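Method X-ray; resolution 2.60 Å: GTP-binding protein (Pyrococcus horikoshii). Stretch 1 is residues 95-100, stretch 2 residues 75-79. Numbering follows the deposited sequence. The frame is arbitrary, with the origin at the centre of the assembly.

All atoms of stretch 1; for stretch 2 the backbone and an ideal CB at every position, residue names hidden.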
ATOM      1  N   PHE A  95      11.727  -6.270  17.224  1.00 53.66           N
ATOM      2  CA  PHE A  95      11.907  -5.135  16.331  1.00 53.21           C
ATOM      3  C   PHE A  95      10.775  -5.069  15.301  1.00 52.60           C
ATOM      4  O   PHE A  95      10.717  -4.141  14.500  1.00 52.88           O
ATOM      5  CB  PHE A  95      13.255  -5.236  15.601  1.00 54.52           C
ATOM      6  CG  PHE A  95      13.988  -3.922  15.475  1.00 55.94           C
ATOM      7  CD1 PHE A  95      13.299  -2.731  15.263  1.00 57.01           C
ATOM      8  CD2 PHE A  95      15.378  -3.882  15.550  1.00 58.40           C
ATOM      9  CE1 PHE A  95      13.981  -1.518  15.128  1.00 54.38           C
ATOM     10  CE2 PHE A  95      16.070  -2.675  15.416  1.00 58.13           C
ATOM     11  CZ  PHE A  95      15.367  -1.492  15.204  1.00 58.28           C
ATOM     12  N   LEU A  96       9.886  -6.059  15.305  1.00 52.14           N
ATOM     13  CA  LEU A  96       8.765  -6.049  14.373  1.00 51.17           C
ATOM     14  C   LEU A  96       7.710  -5.026  14.803  1.00 51.76           C
ATOM     15  O   LEU A  96       6.570  -5.369  15.127  1.00 51.59           O
ATOM     16  CB  LEU A  96       8.130  -7.438  14.252  1.00 51.26           C
ATOM     17  CG  LEU A  96       8.653  -8.381  13.159  1.00 47.13           C
ATOM     18  CD1 LEU A  96       9.239  -9.629  13.806  1.00 49.12           C
ATOM     19  CD2 LEU A  96       7.517  -8.766  12.207  1.00 41.50           C
ATOM     20  N   ASP A  97       8.135  -3.765  14.841  1.00 52.24           N
ATOM     21  CA  ASP A  97       7.276  -2.630  15.157  1.00 51.38           C
ATOM     22  C   ASP A  97       7.699  -1.588  14.125  1.00 51.40           C
ATOM     23  O   ASP A  97       7.562  -0.376  14.321  1.00 50.50           O
ATOM     24  CB  ASP A  97       7.488  -2.099  16.579  1.00 51.89           C
ATOM     25  CG  ASP A  97       8.871  -1.512  16.800  1.00 52.90           C
ATOM     26  OD1 ASP A  97       9.808  -2.288  17.103  1.00 56.89           O
ATOM     27  OD2 ASP A  97       9.023  -0.275  16.677  1.00 51.43           O
ATOM     28  N   ASP A  98       8.255  -2.101  13.027  1.00 49.43           N
ATOM     29  CA  ASP A  98       8.667  -1.287  11.897  1.00 47.29           C
ATOM     30  C   ASP A  98       7.415  -1.192  11.028  1.00 45.45           C
ATOM     31  O   ASP A  98       7.322  -0.350  10.143  1.00 46.81           O
ATOM     32  CB  ASP A  98       9.772  -1.979  11.086  1.00 48.43           C
ATOM     33  CG  ASP A  98      11.037  -2.210  11.887  1.00 48.09           C
ATOM     34  OD1 ASP A  98      11.478  -1.266  12.574  1.00 49.09           O
ATOM     35  OD2 ASP A  98      11.598  -3.328  11.812  1.00 45.67           O
ATOM     36  N   LEU A  99       6.456  -2.074  11.298  1.00 43.22           N
ATOM     37  CA  LEU A  99       5.206  -2.129  10.549  1.00 42.90           C
ATOM     38  C   LEU A  99       4.115  -1.253  11.160  1.00 41.94           C
ATOM     39  O   LEU A  99       3.141  -0.912  10.496  1.00 42.94           O
ATOM     40  CB  LEU A  99       4.721  -3.580  10.476  1.00 42.78           C
ATOM     41  CG  LEU A  99       4.166  -4.205  11.761  1.00 42.45           C
ATOM     42  CD1 LEU A  99       2.715  -3.805  11.949  1.00 36.31           C
ATOM     43  CD2 LEU A  99       4.275  -5.718  11.675  1.00 43.40           C
ATOM     44  N   ARG A 100       4.289  -0.896  12.428  1.00 40.89           N
ATOM     45  CA  ARG A 100       3.325  -0.078  13.171  1.00 40.78           C
ATOM     46  C   ARG A 100       2.614   1.021  12.370  1.00 38.77           C
ATOM     47  O   ARG A 100       1.407   1.180  12.479  1.00 36.57           O
ATOM     48  CB  ARG A 100       4.024   0.540  14.395  1.00 41.63           C
ATOM     49  CG  ARG A 100       3.141   1.393  15.298  1.00 46.22           C
ATOM     50  CD  ARG A 100       3.951   2.007  16.427  1.00 51.83           C
ATOM     51  NE  ARG A 100       4.566   0.992  17.285  1.00 54.29           N
ATOM     52  CZ  ARG A 100       3.889   0.222  18.136  1.00 55.87           C
ATOM     53  NH1 ARG A 100       2.570   0.353  18.247  1.00 61.93           N
ATOM     54  NH2 ARG A 100       4.527  -0.682  18.873  1.00 48.39           N
ATOM     55  N   UNK A  75       9.208   2.953   1.672  1.00 28.99           N
ATOM     56  CA  UNK A  75       9.221   1.510   1.837  1.00 27.03           C
ATOM     57  C   UNK A  75      10.121   1.171   3.020  1.00 27.27           C
ATOM     58  O   UNK A  75      11.195   1.751   3.177  1.00 30.31           O
ATOM     59  CB  UNK A  75       9.695   0.810   0.562  1.00 27.03           C
ATOM     60  N   UNK A  76       9.676   0.229   3.845  1.00 26.92           N
ATOM     61  CA  UNK A  76      10.391  -0.173   5.043  1.00 27.79           C
ATOM     62  C   UNK A  76      10.782  -1.650   5.030  1.00 28.81           C
ATOM     63  O   UNK A  76       9.954  -2.513   4.732  1.00 29.36           O
ATOM     64  CB  UNK A  76       9.536   0.124   6.277  1.00 27.79           C
ATOM     65  N   UNK A  77      12.038  -1.947   5.354  1.00 29.36           N
ATOM     66  CA  UNK A  77      12.493  -3.333   5.401  1.00 32.76           C
ATOM     67  C   UNK A  77      12.142  -3.829   6.813  1.00 34.74           C
ATOM     68  O   UNK A  77      12.942  -3.730   7.742  1.00 36.12           O
ATOM     69  CB  UNK A  77      13.987  -3.461   5.096  1.00 32.76           C
ATOM     70  N   UNK A  78      10.932  -4.356   6.957  1.00 37.51           N
ATOM     71  CA  UNK A  78      10.417  -4.830   8.233  1.00 38.38           C
ATOM     72  C   UNK A  78      10.941  -6.174   8.737  1.00 40.99           C
ATOM     73  O   UNK A  78      10.481  -7.236   8.302  1.00 43.60           O
ATOM     74  CB  UNK A  78       8.893  -4.919   8.131  1.00 38.38           C
ATOM     75  N   UNK A  79      11.878  -6.136   9.677  1.00 41.87           N
ATOM     76  CA  UNK A  79      12.413  -7.368  10.237  1.00 42.45           C
ATOM     77  C   UNK A  79      13.269  -7.108  11.472  1.00 44.13           C
ATOM     78  O   UNK A  79      14.036  -7.971  11.903  1.00 45.60           O
ATOM     79  CB  UNK A  79      13.234  -8.110   9.181  1.00 42.45           C
TER

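Position 75 lies in a strand that begins earlier in the chain, with phi/psi of -140/138, and no atom of stretch 1 comes within 5.5 Å of its ideal CB. Stretch 1 therefore says little about it; the strand conformation accommodates many residues, beta-branched or unbranched. The deposited residue is Met75, present as selenomethionine, whose side chain extends with chi1 and chi2 both t and remains out of reach of stretch 1.

Position 76 is also extended, but its CA-to-CB bond points toward stretch 1. The ideal CB lies 4.5 Å from Asp98 O, and the CB of Asp98 is a little farther on. That leaves room for a small or medium side chain. Asp98 O is too far for a hydroxyl at the gamma position to hydrogen-bond, so alanine, valine or threonine would suit the site by size, threonine gaining no bond there; an acidic group would bring more negative charge close to the carboxylate of Asp98. The deposited residue is Val76, beta-branched as strands often favour. With chi1 t, its CG1 reaches 3.9 Å from Asp98 O and 3.9 Å from Asp98 CB, a packing contact without a hydrogen bond.

At position 77 the CA-to-CB bond points away, and nothing of stretch 1 is near the ideal CB. Polar or apolar residues would do equally well on this evidence. It is Asp77, whose OD1 is hydrogen-bonded elsewhere in the structure.

At position 78 the CA-to-CB bond points sideways relative to stretch 1. Its ideal CB is 4.3 Å from Asp98 CB and 4.9 Å from Leu99 N, and the side chains of Leu96 and Leu99 offer aliphatic surface nearby. A branched apolar residue such as valine or isoleucine suits this setting, and leucine might also fit; a charged group would find little compensation among these carbons. The deposited residue is Val78, with chi1 t. Both methyls lie against Asp98 and Leu99: CG1 is 4.1 Å from Asp98 CB and 4.2 Å from Leu99 CB, and CG2 is 3.9 Å from Asp98 CB and 4.2 Å from Leu99 N. CG1 also reaches Leu96, 4.4 Å from Leu96 CD2, so it alone touches all three residues; the second methyl adds contact with Asp98 and Leu99.

Position 79 turns its CB away from stretch 1, so the visible atoms permit many side chains, from alanine to longer polar ones. What faces stretch 1 is backbone. The residue is Ala79, and its N is 3.5 Å from Asp98 OD2, a polar approach that falls short of a hydrogen bond. Ala79 thus contributes through its main chain, its methyl group taking no part in the contact.

Stretch 2, residues 75-79: MVDVA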
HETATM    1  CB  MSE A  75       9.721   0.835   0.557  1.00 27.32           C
HETATM    2  CG  MSE A  75       9.580  -0.674   0.570  1.00 30.69           C
HETATM    3 SE   MSE A  75       9.810  -1.483  -1.171  1.00 44.81          SE
HETATM    4  CE  MSE A  75       7.937  -1.637  -1.664  1.00 29.61           C
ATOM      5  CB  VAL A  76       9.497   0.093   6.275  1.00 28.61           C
ATOM      6  CG1 VAL A  76      10.224  -0.275   7.569  1.00 30.33           C
ATOM      7  CG2 VAL A  76       9.082   1.549   6.291  1.00 29.56           C
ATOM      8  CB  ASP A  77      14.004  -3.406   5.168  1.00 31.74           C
ATOM      9  CG  ASP A  77      14.502  -4.831   4.986  1.00 33.73           C
ATOM     10  OD1 ASP A  77      13.913  -5.768   5.566  1.00 34.30           O
ATOM     11  OD2 ASP A  77      15.500  -5.017   4.264  1.00 39.24           O
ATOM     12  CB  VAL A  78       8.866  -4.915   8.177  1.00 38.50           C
ATOM     13  CG1 VAL A  78       8.317  -5.457   9.484  1.00 36.56           C
ATOM     14  CG2 VAL A  78       8.286  -3.551   7.874  1.00 37.60           C
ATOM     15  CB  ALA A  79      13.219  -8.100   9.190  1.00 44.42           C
TER
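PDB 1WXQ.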